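Local coordinates for exopolysaccharide biosynthesis protein (Pantoea stewartii subsp. stewartii DC283, PDB 6TGF) that modifies the glycan biofilm of the bacterium, probably by hydrolysing its exopolysaccharide, with a trimeric fold like that of bacteriophage tailspikes, at residues R532-N537 against S639-I644. Residues are numbered along the deposited sequence; the frame is centred on the assembly and turned at random.
Sequences RWLLEN and SAAIMI
Leu535 and Ala640 exchange two backbone hydrogen bonds, joining strand 534-537, outermost in its antiparallel sheet within this chain, to 639-644. This sheet packs face to face on a second antiparallel sheet, a beta-sandwich C-terminal to the parallel beta-helix of this tailspike-like trimer. Ala640 N donates to Leu535 O and Leu535 N to Ala640 O, at 2.8 and 2.9 Å. Beyond the non-hydrogen-bonded pair Leu534-Ala641, a third bond of 3.2 Å runs from Ile642 N to Trp533 O; Ser531 OG lies within hydrogen-bonding reach of both Trp533 O and Ile642 O.

The CB of Ile642 is directed toward 532-537, and the side chain can be followed atom by atom. Its CB lies 4.1 Å from Trp533 O. There the chain forks: CG1 lies beside the backbone N (chi1 -80°), which leaves CG2 anti to it. CG2 approaches Trp533 CE3 at 3.8 Å, obliquely to the indole, while CG1 carries CD1 the other way to Leu535 CD1, 3.9 Å off. One isoleucine thus touches both side chains, one branch to each, and Leu547 and Met664 of the facing sheet touch Ile642 and Leu535, respectively. The Trp533 ring also meets Ile644, CZ3 to CD1 at 4.4 Å, and one indole face is covered by Arg532 CB over the ring centre.

On the face of Leu534 and Ala641, Thr647 of a second subunit packs against both residues and bonds Ser639 OG. Here Leu534 folds its CD2 onto the methyl CB of Ala641, at 3.6 Å.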
loop_
_atom_site.group_PDB
_atom_site.type_symbol
_atom_site.label_atom_id
_atom_site.label_comp_id
_atom_site.label_asym_id
_atom_site.label_seq_id
_atom_site.Cartn_x
_atom_site.Cartn_y
_atom_site.Cartn_z
ATOM N N ARG B 532 11.655 12.462 -29.061
ATOM C CA ARG B 532 11.584 10.979 -29.113
ATOM C C ARG B 532 12.370 10.485 -30.334
ATOM O O ARG B 532 12.851 9.334 -30.304
ATOM C CB ARG B 532 10.109 10.573 -29.175
ATOM C CG ARG B 532 9.820 9.102 -28.912
ATOM C CD ARG B 532 8.348 8.919 -28.589
ATOM N NE ARG B 532 7.748 7.768 -29.250
ATOM C CZ ARG B 532 7.763 6.522 -28.787
ATOM N NH1 ARG B 532 8.363 6.231 -27.645
ATOM N NH2 ARG B 532 7.176 5.561 -29.479
ATOM N N TRP B 533 12.503 11.339 -31.357
ATOM C CA TRP B 533 13.055 11.009 -32.697
ATOM C C TRP B 533 14.193 11.970 -33.062
ATOM O O TRP B 533 13.905 13.154 -33.326
ATOM C CB TRP B 533 11.924 11.057 -33.729
ATOM C CG TRP B 533 10.705 10.301 -33.297
ATOM C CD1 TRP B 533 10.597 8.953 -33.125
ATOM C CD2 TRP B 533 9.420 10.854 -32.960
ATOM N NE1 TRP B 533 9.333 8.627 -32.711
ATOM C CE2 TRP B 533 8.588 9.771 -32.604
ATOM C CE3 TRP B 533 8.889 12.149 -32.934
ATOM C CZ2 TRP B 533 7.259 9.949 -32.222
ATOM C CZ3 TRP B 533 7.574 12.324 -32.557
ATOM C CH2 TRP B 533 6.772 11.236 -32.208
ATOM N N LEU B 534 15.433 11.469 -33.074
ATOM C CA LEU B 534 16.644 12.201 -33.533
ATOM C C LEU B 534 17.167 11.529 -34.808
ATOM O O LEU B 534 17.626 10.372 -34.715
ATOM C CB LEU B 534 17.698 12.190 -32.420
ATOM C CG LEU B 534 17.246 12.737 -31.065
ATOM C CD1 LEU B 534 18.323 12.526 -30.012
ATOM C CD2 LEU B 534 16.877 14.211 -31.157
ATOM N N LEU B 535 17.082 12.226 -35.948
ATOM C CA LEU B 535 17.499 11.722 -37.286
ATOM C C LEU B 535 18.948 12.135 -37.565
ATOM O O LEU B 535 19.292 13.303 -37.298
ATOM C CB LEU B 535 16.555 12.280 -38.357
ATOM C CG LEU B 535 15.128 11.735 -38.328
ATOM C CD1 LEU B 535 14.270 12.415 -39.383
ATOM C CD2 LEU B 535 15.115 10.226 -38.527
ATOM N N GLU B 536 19.748 11.207 -38.099
ATOM C CA GLU B 536 21.194 11.395 -38.393
ATOM C C GLU B 536 21.450 11.145 -39.884
ATOM O O GLU B 536 20.849 10.204 -40.443
ATOM C CB GLU B 536 22.035 10.454 -37.529
ATOM C CG GLU B 536 23.525 10.520 -37.825
ATOM C CD GLU B 536 24.410 9.726 -36.879
ATOM O OE1 GLU B 536 23.875 9.115 -35.929
ATOM O OE2 GLU B 536 25.639 9.720 -37.097
ATOM N N ASN B 537 22.314 11.966 -40.490
ATOM C CA ASN B 537 22.837 11.780 -41.869
ATOM C C ASN B 537 24.318 12.180 -41.890
ATOM O O ASN B 537 24.621 13.315 -42.313
ATOM C CB ASN B 537 22.013 12.558 -42.901
ATOM C CG ASN B 537 22.429 12.273 -44.329
ATOM O OD1 ASN B 537 22.876 11.172 -44.643
ATOM N ND2 ASN B 537 22.282 13.255 -45.202
ATOM N N SER B 639 22.390 15.500 -36.382
ATOM C CA SER B 639 21.294 15.242 -35.411
ATOM C C SER B 639 20.176 16.273 -35.602
ATOM O O SER B 639 20.430 17.469 -35.361
ATOM C CB SER B 639 21.813 15.254 -33.997
ATOM O OG SER B 639 22.499 16.466 -33.714
ATOM N N ALA B 640 18.991 15.816 -36.022
ATOM C CA ALA B 640 17.782 16.645 -36.231
ATOM C C ALA B 640 16.636 16.101 -35.372
ATOM O O ALA B 640 16.223 14.948 -35.601
ATOM C CB ALA B 640 17.415 16.664 -37.695
ATOM N N ALA B 641 16.148 16.909 -34.423
ATOM C CA ALA B 641 15.056 16.569 -33.480
ATOM C C ALA B 641 13.709 16.962 -34.096
ATOM O O ALA B 641 13.559 18.134 -34.491
ATOM C CB ALA B 641 15.283 17.261 -32.158
ATOM N N ILE B 642 12.773 16.011 -34.179
ATOM C CA ILE B 642 11.389 16.234 -34.696
ATOM C C ILE B 642 10.507 16.643 -33.511
ATOM O O ILE B 642 10.389 15.849 -32.556
ATOM C CB ILE B 642 10.848 14.989 -35.434
ATOM C CG1 ILE B 642 11.383 14.875 -36.865
ATOM C CG2 ILE B 642 9.325 14.976 -35.439
ATOM C CD1 ILE B 642 12.866 15.125 -37.021
ATOM N N MET B 643 9.924 17.842 -33.576
ATOM C CA MET B 643 9.040 18.414 -32.526
ATOM C C MET B 643 7.803 19.006 -33.208
ATOM O O MET B 643 7.968 19.698 -34.228
ATOM C CB MET B 643 9.791 19.478 -31.720
ATOM C CG MET B 643 11.036 18.919 -31.042
ATOM S SD MET B 643 11.997 20.124 -30.094
ATOM C CE MET B 643 12.284 21.368 -31.347
ATOM N N ILE B 644 6.612 18.708 -32.678
ATOM C CA ILE B 644 5.312 18.887 -33.388
ATOM C C ILE B 644 4.354 19.714 -32.522
ATOM O O ILE B 644 4.337 19.513 -31.292
ATOM C CB ILE B 644 4.713 17.515 -33.766
ATOM C CG1 ILE B 644 5.721 16.657 -34.538
ATOM C CG2 ILE B 644 3.409 17.689 -34.532
ATOM C CD1 ILE B 644 5.245 15.257 -34.858
#